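Local coordinates for McyG protein (Microcystis aeruginosa PCC 7806, PDB 4R0M) that binds phenylalanyl-adenylate in its adenylation domain and probably activates a starter substrate and loads it onto its carrier domain for microcystin assembly, at residues I74-K79 / P104-E109; P99-P104 / P223-G228; Q255-L260 / N282-E287; I374-Q377 / P381-E384; L422-L425 / L430-T433. All blocks are in the same frame, centred on the assembly; numbering follows the deposited sequence.

Contact 1 of 5, residues I74-K79 / P104-E109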
# COMPACT_ATOMS: atom_id res chain seq x y z
N ILE A 74 -16.85 3.64 -9.93
CA ILE A 74 -16.26 3.08 -8.72
C ILE A 74 -16.02 1.58 -8.89
O ILE A 74 -16.87 0.87 -9.41
CB ILE A 74 -17.12 3.35 -7.46
CG1 ILE A 74 -17.15 4.85 -7.16
CG2 ILE A 74 -16.62 2.56 -6.26
CD1 ILE A 74 -18.02 5.24 -5.98
N LEU A 75 -14.85 1.11 -8.46
CA LEU A 75 -14.51 -0.31 -8.52
C LEU A 75 -14.60 -0.97 -7.15
O LEU A 75 -13.96 -0.53 -6.19
CB LEU A 75 -13.12 -0.52 -9.12
CG LEU A 75 -12.95 -0.59 -10.65
CD1 LEU A 75 -13.27 0.73 -11.35
CD2 LEU A 75 -11.54 -1.06 -10.99
N GLN A 76 -15.42 -2.01 -7.07
CA GLN A 76 -15.57 -2.83 -5.87
C GLN A 76 -15.50 -4.30 -6.27
O GLN A 76 -16.48 -5.04 -6.15
CB GLN A 76 -16.90 -2.50 -5.17
CG GLN A 76 -16.91 -1.15 -4.46
CD GLN A 76 -16.17 -1.19 -3.14
OE1 GLN A 76 -14.96 -0.94 -3.08
NE2 GLN A 76 -16.89 -1.52 -2.08
N ILE A 77 -14.33 -4.70 -6.76
CA ILE A 77 -14.13 -6.02 -7.35
C ILE A 77 -13.04 -6.79 -6.60
O ILE A 77 -11.87 -6.39 -6.63
CB ILE A 77 -13.75 -5.91 -8.84
CG1 ILE A 77 -14.76 -5.03 -9.60
CG2 ILE A 77 -13.65 -7.29 -9.48
CD1 ILE A 77 -14.23 -4.44 -10.89
N ALA A 78 -13.42 -7.88 -5.95
CA ALA A 78 -12.48 -8.71 -5.21
C ALA A 78 -11.75 -9.71 -6.11
O ALA A 78 -10.59 -10.04 -5.86
CB ALA A 78 -13.18 -9.45 -4.07
N LYS A 79 -12.43 -10.18 -7.14
CA LYS A 79 -11.86 -11.16 -8.07
C LYS A 79 -10.89 -10.49 -9.05
O LYS A 79 -11.29 -9.65 -9.86
CB LYS A 79 -12.98 -11.88 -8.82
CG LYS A 79 -12.57 -13.20 -9.44
CD LYS A 79 -13.74 -13.83 -10.17
CE LYS A 79 -13.33 -15.11 -10.89
NZ LYS A 79 -14.49 -15.66 -11.66
N PRO A 104 -14.80 -5.73 4.37
CA PRO A 104 -14.86 -7.06 5.00
C PRO A 104 -16.29 -7.57 5.11
O PRO A 104 -16.52 -8.78 5.05
CB PRO A 104 -14.24 -6.84 6.39
CG PRO A 104 -14.27 -5.37 6.61
CD PRO A 104 -14.15 -4.74 5.26
N SER A 105 -17.24 -6.66 5.28
CA SER A 105 -18.67 -6.97 5.17
C SER A 105 -19.44 -5.71 4.80
O SER A 105 -18.95 -4.59 4.98
CB SER A 105 -19.21 -7.58 6.47
OG SER A 105 -19.21 -6.64 7.53
N TYR A 106 -20.66 -5.88 4.30
CA TYR A 106 -21.49 -4.76 3.86
C TYR A 106 -22.76 -4.60 4.69
O TYR A 106 -23.61 -3.76 4.38
CB TYR A 106 -21.79 -4.88 2.36
CG TYR A 106 -20.59 -4.61 1.48
CD1 TYR A 106 -19.69 -5.62 1.16
CD2 TYR A 106 -20.33 -3.32 1.00
CE1 TYR A 106 -18.57 -5.37 0.38
CE2 TYR A 106 -19.22 -3.06 0.21
CZ TYR A 106 -18.34 -4.09 -0.10
OH TYR A 106 -17.24 -3.85 -0.88
N ASP A 107 -22.88 -5.40 5.75
CA ASP A 107 -24.01 -5.32 6.67
C ASP A 107 -23.58 -4.89 8.08
O ASP A 107 -24.42 -4.71 8.97
CB ASP A 107 -24.77 -6.65 6.71
CG ASP A 107 -23.89 -7.83 7.11
OD1 ASP A 107 -22.68 -7.64 7.38
OD2 ASP A 107 -24.41 -8.96 7.13
N LEU A 108 -22.28 -4.73 8.28
CA LEU A 108 -21.72 -4.26 9.54
C LEU A 108 -20.89 -3.00 9.35
O LEU A 108 -20.35 -2.75 8.26
CB LEU A 108 -20.86 -5.36 10.19
CG LEU A 108 -21.50 -6.70 10.57
CD1 LEU A 108 -20.42 -7.72 10.89
CD2 LEU A 108 -22.48 -6.56 11.73
N GLU A 109 -20.78 -2.21 10.41
CA GLU A 109 -20.13 -0.91 10.40
C GLU A 109 -18.61 -1.04 10.27
O GLU A 109 -17.96 -1.64 11.13
CB GLU A 109 -20.49 -0.16 11.69
CG GLU A 109 -20.56 1.35 11.59
CD GLU A 109 -21.27 1.97 12.78
OE1 GLU A 109 -20.59 2.55 13.65
OE2 GLU A 109 -22.52 1.87 12.86

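Contact 2 of 5, residues P99-P104 / P223-G228. With FA5 (adenosine-5'-[phenylalaninyl-phosphate]), chain C.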
# COMPACT_ATOMS: atom_id res chain seq x y z
N PRO A 99 -10.84 2.85 -8.03
CA PRO A 99 -10.75 1.61 -7.26
C PRO A 99 -10.78 1.89 -5.77
O PRO A 99 -10.06 2.76 -5.28
CB PRO A 99 -9.38 1.03 -7.67
CG PRO A 99 -8.90 1.87 -8.82
CD PRO A 99 -9.55 3.20 -8.63
N LEU A 100 -11.64 1.17 -5.06
CA LEU A 100 -11.72 1.29 -3.61
C LEU A 100 -11.63 -0.09 -2.96
O LEU A 100 -11.97 -1.09 -3.58
CB LEU A 100 -13.01 2.02 -3.19
CG LEU A 100 -13.15 3.50 -3.58
CD1 LEU A 100 -14.58 3.98 -3.37
CD2 LEU A 100 -12.17 4.39 -2.83
N THR A 101 -11.15 -0.12 -1.72
CA THR A 101 -11.02 -1.35 -0.95
C THR A 101 -12.37 -2.04 -0.82
O THR A 101 -13.37 -1.39 -0.51
CB THR A 101 -10.43 -1.07 0.45
OG1 THR A 101 -9.18 -0.39 0.32
CG2 THR A 101 -10.22 -2.36 1.24
N VAL A 102 -12.39 -3.34 -1.08
CA VAL A 102 -13.56 -4.17 -0.84
C VAL A 102 -13.73 -4.34 0.67
O VAL A 102 -12.80 -4.75 1.37
CB VAL A 102 -13.43 -5.53 -1.55
CG1 VAL A 102 -14.44 -6.54 -1.01
CG2 VAL A 102 -13.61 -5.36 -3.06
N ALA A 103 -14.92 -4.01 1.16
CA ALA A 103 -15.23 -4.08 2.59
C ALA A 103 -15.21 -5.53 3.10
O ALA A 103 -15.53 -6.45 2.35
CB ALA A 103 -16.59 -3.45 2.87
N PRO A 104 -14.80 -5.73 4.37
CA PRO A 104 -14.86 -7.06 5.00
C PRO A 104 -16.29 -7.57 5.11
O PRO A 104 -16.52 -8.78 5.05
CB PRO A 104 -14.24 -6.84 6.39
CG PRO A 104 -14.27 -5.37 6.61
CD PRO A 104 -14.15 -4.74 5.26
N PRO A 223 -3.67 -6.18 -2.41
CA PRO A 223 -4.95 -5.96 -3.10
C PRO A 223 -4.83 -4.95 -4.24
O PRO A 223 -4.06 -4.00 -4.15
CB PRO A 223 -5.87 -5.43 -1.99
CG PRO A 223 -4.97 -5.01 -0.88
CD PRO A 223 -3.76 -5.88 -0.97
N LEU A 224 -5.61 -5.18 -5.29
CA LEU A 224 -5.45 -4.45 -6.55
C LEU A 224 -5.88 -2.99 -6.53
O LEU A 224 -5.54 -2.24 -7.45
CB LEU A 224 -6.17 -5.20 -7.69
CG LEU A 224 -5.60 -6.54 -8.15
CD1 LEU A 224 -6.45 -7.09 -9.28
CD2 LEU A 224 -4.15 -6.42 -8.60
N ASP A 225 -6.62 -2.58 -5.51
CA ASP A 225 -7.07 -1.18 -5.41
C ASP A 225 -5.95 -0.23 -4.99
O ASP A 225 -6.06 0.98 -5.17
CB ASP A 225 -8.26 -1.04 -4.45
CG ASP A 225 -7.96 -1.60 -3.08
OD1 ASP A 225 -8.09 -2.83 -2.90
OD2 ASP A 225 -7.61 -0.81 -2.18
N HIS A 226 -4.87 -0.78 -4.44
CA HIS A 226 -3.74 0.04 -4.00
C HIS A 226 -2.81 0.40 -5.13
O HIS A 226 -2.61 -0.38 -6.06
CB HIS A 226 -2.98 -0.66 -2.89
CG HIS A 226 -2.00 0.24 -2.18
ND1 HIS A 226 -0.71 0.32 -2.56
CD2 HIS A 226 -2.16 1.11 -1.11
CE1 HIS A 226 -0.07 1.20 -1.76
NE2 HIS A 226 -0.96 1.68 -0.87
N VAL A 227 -2.21 1.59 -5.04
CA VAL A 227 -1.35 2.15 -6.09
C VAL A 227 -0.13 1.29 -6.45
O VAL A 227 0.32 1.29 -7.60
CB VAL A 227 -0.92 3.60 -5.74
CG1 VAL A 227 0.09 3.62 -4.60
CG2 VAL A 227 -0.39 4.33 -6.96
N GLY A 228 0.39 0.55 -5.47
CA GLY A 228 1.54 -0.32 -5.68
C GLY A 228 1.23 -1.52 -6.56
O GLY A 228 2.09 -2.00 -7.29
C FA5 C . 1.57 3.51 -0.02
O FA5 C . 1.51 2.90 1.04
CA FA5 C . 2.82 3.44 -0.86
N FA5 C . 3.90 3.74 0.05
CB FA5 C . 3.04 2.03 -1.45
CG FA5 C . 4.34 1.74 -2.21
CD1 FA5 C . 5.49 2.54 -2.14
CD2 FA5 C . 4.39 0.61 -3.03
CE1 FA5 C . 6.64 2.21 -2.86
CE2 FA5 C . 5.54 0.26 -3.75
CZ FA5 C . 6.68 1.07 -3.66
P FA5 C . -0.37 5.31 0.59
OP1 FA5 C . -1.49 4.53 1.24
OP2 FA5 C . -0.71 6.57 -0.16
OP3 FA5 C . 0.43 4.33 -0.42
O5' FA5 C . 0.66 5.68 1.77
C5' FA5 C . 1.82 6.48 1.55
C4' FA5 C . 2.52 6.68 2.89
O4' FA5 C . 3.04 5.45 3.42
C3' FA5 C . 3.72 7.59 2.80
O3' FA5 C . 3.36 8.97 2.82
C2' FA5 C . 4.51 7.19 4.03
O2' FA5 C . 4.00 7.87 5.19
C1' FA5 C . 4.22 5.71 4.17
N9 FA5 C . 5.37 4.95 3.62
C8 FA5 C . 5.41 4.35 2.41
N7 FA5 C . 6.60 3.74 2.20
C5 FA5 C . 7.36 3.95 3.29
C6 FA5 C . 8.73 3.58 3.73
N6 FA5 C . 9.54 2.84 2.94
N1 FA5 C . 9.14 4.00 4.95
C2 FA5 C . 8.34 4.74 5.75
N3 FA5 C . 7.09 5.11 5.41
C4 FA5 C . 6.55 4.75 4.22

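Contact 3 of 5, residues Q255-L260 / N282-E287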
# COMPACT_ATOMS: atom_id res chain seq x y z
N GLN A 255 -0.83 -18.65 4.67
CA GLN A 255 0.39 -19.45 4.61
C GLN A 255 1.54 -18.64 3.99
O GLN A 255 1.79 -18.73 2.79
CB GLN A 255 0.14 -20.74 3.84
CG GLN A 255 1.01 -21.91 4.27
CD GLN A 255 0.49 -23.25 3.76
OE1 GLN A 255 0.24 -23.42 2.56
NE2 GLN A 255 0.34 -24.21 4.67
N PRO A 256 2.25 -17.84 4.82
CA PRO A 256 3.29 -16.90 4.36
C PRO A 256 4.34 -17.49 3.43
O PRO A 256 4.85 -16.79 2.55
CB PRO A 256 3.93 -16.43 5.67
CG PRO A 256 2.82 -16.51 6.66
CD PRO A 256 2.04 -17.74 6.28
N LEU A 257 4.67 -18.77 3.61
CA LEU A 257 5.71 -19.43 2.82
C LEU A 257 5.32 -19.67 1.36
O LEU A 257 6.19 -19.92 0.52
CB LEU A 257 6.15 -20.75 3.49
CG LEU A 257 6.94 -20.64 4.80
CD1 LEU A 257 7.42 -22.01 5.25
CD2 LEU A 257 8.12 -19.68 4.67
N GLN A 258 4.02 -19.59 1.07
CA GLN A 258 3.53 -19.69 -0.31
C GLN A 258 4.09 -18.59 -1.21
O GLN A 258 4.21 -18.78 -2.42
CB GLN A 258 2.00 -19.68 -0.35
CG GLN A 258 1.37 -21.05 -0.18
CD GLN A 258 1.81 -22.03 -1.26
OE1 GLN A 258 2.52 -22.99 -0.98
NE2 GLN A 258 1.41 -21.77 -2.50
N TRP A 259 4.42 -17.45 -0.61
CA TRP A 259 5.08 -16.35 -1.31
C TRP A 259 6.42 -16.79 -1.82
O TRP A 259 6.77 -16.50 -2.97
CB TRP A 259 5.22 -15.14 -0.39
CG TRP A 259 5.74 -13.89 -1.06
CD1 TRP A 259 5.69 -13.57 -2.41
CD2 TRP A 259 6.37 -12.73 -0.41
NE1 TRP A 259 6.25 -12.34 -2.64
CE2 TRP A 259 6.68 -11.78 -1.49
CE3 TRP A 259 6.72 -12.41 0.89
CZ2 TRP A 259 7.29 -10.56 -1.24
CZ3 TRP A 259 7.34 -11.17 1.13
CH2 TRP A 259 7.62 -10.28 0.08
N LEU A 260 7.18 -17.49 -0.98
CA LEU A 260 8.49 -18.03 -1.35
C LEU A 260 8.37 -19.15 -2.37
O LEU A 260 9.20 -19.28 -3.27
CB LEU A 260 9.22 -18.53 -0.10
CG LEU A 260 10.18 -17.60 0.67
CD1 LEU A 260 9.67 -16.17 0.79
CD2 LEU A 260 10.47 -18.18 2.05
N ASN A 282 9.96 -14.09 8.84
CA ASN A 282 10.86 -14.30 9.98
C ASN A 282 10.26 -15.19 11.07
O ASN A 282 10.99 -15.94 11.72
CB ASN A 282 11.32 -12.96 10.57
CG ASN A 282 12.16 -12.14 9.61
OD1 ASN A 282 12.54 -12.61 8.53
ND2 ASN A 282 12.47 -10.91 10.00
N GLN A 283 8.94 -15.12 11.24
CA GLN A 283 8.22 -15.99 12.18
C GLN A 283 8.30 -17.46 11.78
O GLN A 283 8.14 -18.35 12.62
CB GLN A 283 6.74 -15.57 12.28
CG GLN A 283 6.49 -14.19 12.86
CD GLN A 283 6.80 -14.10 14.34
OE1 GLN A 283 7.85 -13.62 14.74
NE2 GLN A 283 5.87 -14.58 15.16
N GLN A 284 8.56 -17.71 10.50
CA GLN A 284 8.63 -19.07 9.96
C GLN A 284 10.07 -19.61 9.93
O GLN A 284 10.35 -20.59 9.23
CB GLN A 284 8.02 -19.12 8.56
CG GLN A 284 6.58 -18.62 8.47
CD GLN A 284 5.57 -19.65 8.95
OE1 GLN A 284 5.60 -20.81 8.54
NE2 GLN A 284 4.65 -19.22 9.80
N ALA A 285 10.96 -18.98 10.69
CA ALA A 285 12.38 -19.35 10.72
C ALA A 285 12.63 -20.83 11.03
O ALA A 285 13.53 -21.44 10.46
CB ALA A 285 13.14 -18.47 11.70
N GLU A 286 11.82 -21.38 11.93
CA GLU A 286 11.93 -22.78 12.35
C GLU A 286 11.69 -23.76 11.20
O GLU A 286 12.55 -24.60 10.90
CB GLU A 286 10.99 -23.06 13.53
CG GLU A 286 10.96 -24.51 14.02
CD GLU A 286 12.30 -24.99 14.57
OE1 GLU A 286 13.06 -24.18 15.13
OE2 GLU A 286 12.58 -26.20 14.44
N GLU A 287 10.52 -23.66 10.57
CA GLU A 287 10.15 -24.54 9.45
C GLU A 287 10.99 -24.30 8.18
O GLU A 287 11.02 -25.14 7.29
CB GLU A 287 8.65 -24.45 9.13
CG GLU A 287 8.03 -23.07 9.27
CD GLU A 287 7.54 -22.79 10.68
OE1 GLU A 287 6.42 -23.23 11.02
OE2 GLU A 287 8.27 -22.11 11.44

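Contact 4 of 5, residues I374-Q377 / P381-E384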
# COMPACT_ATOMS: atom_id res chain seq x y z
N ILE A 374 14.47 18.00 1.93
CA ILE A 374 14.11 18.03 3.34
C ILE A 374 14.20 19.48 3.83
O ILE A 374 15.27 20.08 3.84
CB ILE A 374 15.05 17.12 4.18
CG1 ILE A 374 14.90 15.65 3.77
CG2 ILE A 374 14.82 17.32 5.67
CD1 ILE A 374 13.55 15.01 4.05
N VAL A 375 13.05 20.03 4.23
CA VAL A 375 12.96 21.43 4.65
C VAL A 375 12.53 21.61 6.10
O VAL A 375 12.01 20.68 6.73
CB VAL A 375 12.01 22.25 3.73
CG1 VAL A 375 12.56 22.34 2.32
CG2 VAL A 375 10.60 21.65 3.73
N ASP A 376 12.75 22.81 6.63
CA ASP A 376 12.26 23.19 7.95
C ASP A 376 10.83 23.75 7.85
O ASP A 376 10.22 23.69 6.78
CB ASP A 376 13.20 24.21 8.62
CG ASP A 376 13.44 25.45 7.76
OD1 ASP A 376 12.64 25.74 6.84
OD2 ASP A 376 14.45 26.15 8.02
N GLN A 377 10.33 24.30 8.95
CA GLN A 377 8.99 24.89 9.01
C GLN A 377 8.83 26.10 8.08
O GLN A 377 7.72 26.44 7.69
CB GLN A 377 8.65 25.30 10.45
CG GLN A 377 8.68 24.16 11.47
CD GLN A 377 7.37 23.39 11.55
OE1 GLN A 377 6.85 22.91 10.54
NE2 GLN A 377 6.85 23.26 12.76
N PRO A 381 15.51 24.62 2.71
CA PRO A 381 16.26 23.36 2.71
C PRO A 381 17.23 23.27 3.89
O PRO A 381 17.97 24.22 4.16
CB PRO A 381 17.02 23.40 1.38
CG PRO A 381 16.18 24.26 0.50
CD PRO A 381 15.61 25.31 1.41
N LEU A 382 17.20 22.14 4.58
CA LEU A 382 18.05 21.90 5.74
C LEU A 382 19.35 21.21 5.34
O LEU A 382 19.40 20.55 4.30
CB LEU A 382 17.30 21.05 6.78
CG LEU A 382 16.15 21.70 7.56
CD1 LEU A 382 15.33 20.63 8.27
CD2 LEU A 382 16.66 22.74 8.55
N PRO A 383 20.41 21.36 6.16
CA PRO A 383 21.64 20.60 5.92
C PRO A 383 21.41 19.10 6.06
O PRO A 383 20.51 18.68 6.79
CB PRO A 383 22.59 21.11 7.02
CG PRO A 383 21.71 21.75 8.04
CD PRO A 383 20.56 22.32 7.27
N GLU A 384 22.23 18.31 5.37
CA GLU A 384 22.11 16.85 5.38
C GLU A 384 22.27 16.28 6.79
O GLU A 384 22.97 16.85 7.63
CB GLU A 384 23.14 16.22 4.44
CG GLU A 384 22.88 16.50 2.96
CD GLU A 384 23.58 15.52 2.04
OE1 GLU A 384 24.73 15.12 2.33
OE2 GLU A 384 22.97 15.14 1.01

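Contact 5 of 5, residues L422-L425 / L430-T433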
# COMPACT_ATOMS: atom_id res chain seq x y z
N LEU A 422 8.39 12.73 7.62
CA LEU A 422 9.59 13.29 8.23
C LEU A 422 10.81 12.41 7.96
O LEU A 422 10.71 11.18 7.96
CB LEU A 422 9.40 13.45 9.75
CG LEU A 422 8.36 14.46 10.24
CD1 LEU A 422 7.94 14.12 11.67
CD2 LEU A 422 8.88 15.89 10.15
N GLY A 423 11.95 13.05 7.74
CA GLY A 423 13.20 12.34 7.51
C GLY A 423 14.38 13.24 7.19
O GLY A 423 14.33 14.45 7.42
N TYR A 424 15.44 12.64 6.67
CA TYR A 424 16.65 13.37 6.30
C TYR A 424 17.30 12.79 5.05
O TYR A 424 17.02 11.65 4.67
CB TYR A 424 17.65 13.40 7.46
CG TYR A 424 18.17 12.04 7.88
CD1 TYR A 424 17.51 11.28 8.85
CD2 TYR A 424 19.35 11.52 7.33
CE1 TYR A 424 17.99 10.04 9.24
CE2 TYR A 424 19.83 10.28 7.71
CZ TYR A 424 19.15 9.54 8.66
OH TYR A 424 19.62 8.31 9.05
N LEU A 425 18.17 13.57 4.43
CA LEU A 425 18.96 13.12 3.30
C LEU A 425 20.42 12.96 3.70
O LEU A 425 20.95 13.75 4.48
CB LEU A 425 18.83 14.09 2.12
CG LEU A 425 17.43 14.25 1.53
CD1 LEU A 425 17.39 15.42 0.56
CD2 LEU A 425 16.96 12.97 0.86
N LEU A 430 17.45 8.90 0.63
CA LEU A 430 16.35 9.26 1.53
C LEU A 430 16.25 8.32 2.72
O LEU A 430 16.29 7.10 2.57
CB LEU A 430 15.02 9.31 0.77
CG LEU A 430 13.72 9.52 1.58
CD1 LEU A 430 13.68 10.88 2.27
CD2 LEU A 430 12.50 9.33 0.70
N PHE A 431 16.13 8.91 3.91
CA PHE A 431 15.90 8.18 5.14
C PHE A 431 14.64 8.72 5.80
O PHE A 431 14.63 9.85 6.30
CB PHE A 431 17.09 8.34 6.10
CG PHE A 431 18.37 7.71 5.62
CD1 PHE A 431 19.14 8.33 4.63
CD2 PHE A 431 18.84 6.53 6.19
CE1 PHE A 431 20.33 7.76 4.20
CE2 PHE A 431 20.03 5.96 5.76
CZ PHE A 431 20.77 6.57 4.77
N ILE A 432 13.56 7.94 5.79
CA ILE A 432 12.33 8.32 6.49
C ILE A 432 12.46 7.97 7.98
O ILE A 432 12.89 6.87 8.32
CB ILE A 432 11.07 7.67 5.86
CG1 ILE A 432 10.83 8.18 4.43
CG2 ILE A 432 9.83 7.90 6.72
CD1 ILE A 432 10.57 9.67 4.30
N THR A 433 12.11 8.92 8.84
CA THR A 433 12.24 8.75 10.29
C THR A 433 10.89 8.64 10.99
O THR A 433 10.76 7.94 12.00
CB THR A 433 13.08 9.88 10.92
OG1 THR A 433 12.57 11.15 10.51
CG2 THR A 433 14.53 9.76 10.50

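Contact 1 of 5, residues I74-K79 / P104-E109
Gln-76 and Tyr-106 carry this contact, which joins strand 72-76, an inner strand of the four-stranded parallel sheet of the adenylation domain, to the loop leading from strand 96-99 into helix 111-122. Followed from its start, segment 74-79 first sends Ile-74 onto Leu-116 and Trp-120 of that helix, while Leu-75 packs on Phe-83 of helix 80-93, the helix of the beta-alpha-beta unit between strands 72-76 and 96-99. Gln-76 then turns to the loop. The backbones stay well separated, with the CA atoms of Gln-76 and Tyr-106 11.6 Å apart, and the two side chains bridge the distance. The glutamine chain is bent at its second torsion (chi2 -77°), which swings the amide across to meet the end of the phenol. The tyrosine is approached in the plane of its ring and at its edge, not over a face, and the amide and ring planes stand 78° apart, almost perpendicular. Leu-116 and Ile-138 of helix 135-144 touch both side chains, so the meeting point is buried between two helices. Beyond it, Ile-77 turns away from the loop and the chain leaves the sheet for helix 80-93, with Lys-79 as its N-cap residue. On the loop side the tyrosine hydroxyl is hydrogen-bonded to the backbone N of Ala-103, a bond that ties the ring back to its own loop. As modelled, NE2 of Gln-76 is 2.6 Å from OH of Tyr-106, though which amide atom faces the hydroxyl is doubtful.

Contact 2 of 5, residues P99-P104 / P223-G228
Asp-225 lies against the backbone of Leu-100, its CB 3.8 Å from the carbonyl C of that residue, while its CA rests 3.9 Å from CB of Pro-99. Its CG stands between the backbone N and the carbonyl carbon (chi1 56°), the crowded position, and this turns the carboxylate along the loop to Thr-101. There the OG1 of Thr-101 donates a hydrogen bond of 3.0 Å to OD2 of Asp-225, coming from above the carboxylate plane, 47° out of it. With an alanine in place of Asp-225, the hydroxyl of Thr-101 would probably lose this acceptor and be set free to turn. Ser-530, from the loop that brings Lys-533 to the ligand, touches both side chains. The second segment is the entrance to helix 227-240, at the phenylalanyl-adenylate pocket of this ANL-family domain: a type I turn runs from Pro-223 to His-226, and His-226 is the N-cap. Its ring is held by a side-chain cap in which the N of Gly-228 donates to ND1 of His-226 over 3.1 Å in a nearly straight bond (169°). With ND1 accepting, NE2 is the donor, and it makes a weak bond of 3.0 Å to OP3 of the adenylate, the oxygen linking phosphate and acyl group. The acyl carbon C lies at the edge of the imidazole, in its plane. Further on, CA of Gly-228, a residue without a side chain, comes within 4.0 Å of CD2 of FA5, in the phenyl ring of the ligand.

Contact 3 of 5, residues Q255-L260 / N282-E287
In the layer of helices beside the nine-stranded mixed sheet, the turn that opens helix 258-265 packs on the turn that ends helix 275-282, and Leu-257 meets Gln-284 where the two come together. Each side is a type I turn, Gln-255 to Gln-258 on one and Asn-282 to Ala-285 on the other. The branched end of Leu-257 does most of the touching: CD2 of Leu-257 is 3.9 Å from CB of Gln-284, while CD1 of Leu-257 is 3.9 Å from the amide OE1 of that residue. Gln-284 bends at its second torsion (chi2 -79°), which brings the amide oxygen back to the leucine, the two side chains crossing at a slant. On one flank the ring of Pro-256 comes up to the same glutamine, CB to CG 4.4 Å; on the other, CD1 of Leu-257 reaches CG of Glu-287 at 4.2 Å. Leu-288 and Tyr-293 of the following loop also touch Leu-257, and Ile-281 touches Pro-256. A serine in place of Leu-257 would probably leave a gap beside Gln-284 and Glu-287 and let the glutamine chain turn more freely. No hydrogen bond crosses between the segments: the leucine meets the CB and the amide oxygen of Gln-284 and the CG of Glu-287, so this surface contact rests on van der Waals packing.

Contact 4 of 5, residues I374-Q377 / P381-E384
Ile-374 and Leu-382 are joined by backbone where strand 370-375, in the antiparallel sheet of the adenylation domain, ends and the chain doubles back on its way to strand 388-394. The polar part is a single hydrogen bond, from N of Leu-382 to O of Ile-374, 2.9 Å long and almost straight at 176°, with the donor in the carbonyl plane. Beside it, Val-375 and Pro-381 form a lone beta bridge, their CA atoms 4.3 Å apart. The reversal is also tied by the carboxylate of Asp-376, whose OD1 accepts from the backbone N of Asn-380 and, weakly, from that of Glu-378. Its CG sits between its own backbone N and carbonyl carbon (chi1 56°), which turns the carboxylate into the loop toward those N-H groups. The apolar part centres on Leu-382, which lies over the backbone as the first strand ends. One methyl, CD1 of Leu-382, covers the carbonyl O of Val-375 at 3.7 Å and also approaches CG2 of Ile-374 at 4.2 Å. The other methyl, CD2 of Leu-382, rests 3.8 Å from CB of Asp-376, so the leucine packs on the stem of the residue that ties the loop. Ile-374 reaches on to Leu-390 of strand 388-394. At the bridge itself, CG1 of Val-375 lies 3.7 Å from N of Pro-381, against the start of the ring, and 4.4 Å from its CD.

Contact 5 of 5, residues L422-L425 / L430-T433
Segments 422-425 and 430-433 run antiparallel, their axes 4.3 Å apart at the closest and their directions 153° apart, with Tyr-424 and Phe-431 as the hydrogen-bonded pair and Gly-423 facing Ile-432 as a non-hydrogen-bonded one. N of Tyr-424 gives its hydrogen to O of Phe-431 at 2.9 Å, and the return bond closes the pair. O of Leu-422 takes two donors from one residue, N of Thr-433 at 2.8 Å and, weakly, its OG1. Gly-423 comes so near that any side chain would clash with the carbonyl O of Phe-431, which already lies 3.1 Å from the glycine CA. On the face carrying the aromatic pair, the tyrosine ring leans over its neighbour, its CG held between the backbone N and carbonyl carbon (chi1 63°). The rings are nearly parallel, planes at 6°, but slid apart, centroids 4.9 Å from each other, so it is CB of Phe-431 that sits over the tyrosine face, 3.6 Å from its centroid, in a CH-pi contact. At the edge of the same ring, CG2 of Thr-433 is 3.7 Å from CE1 of Tyr-424. On the other face CD2 of Leu-425 packs on CD1 of Leu-430 at 4.1 Å. The whole is a beta hairpin of the antiparallel sheet, and through Ile-432 it forms part of the wall of the adenylate pocket.

Contacts 1 and 2 interlock: their segments alternate along the chain, they share Pro-104, and their centres lie 10 Å apart where strands 72-76 and 96-99 run side by side in the parallel sheet. Contacts 3, 4 and 5 follow in series. Contact 3 stands apart, 25 Å from contact 2 between centres, in the helices beside the nine-stranded sheet. Contacts 4 and 5 again touch, centres 11 Å apart, in the antiparallel sheet. Contacts 1 and 4, 42 Å apart between centres, lie on opposite sides of the chain's centre. Contact 2 gives His-226 and Gly-228 to the adenylate pocket and contact 5 gives Ile-432, so the start of helix 227-240 and the hairpin both line it.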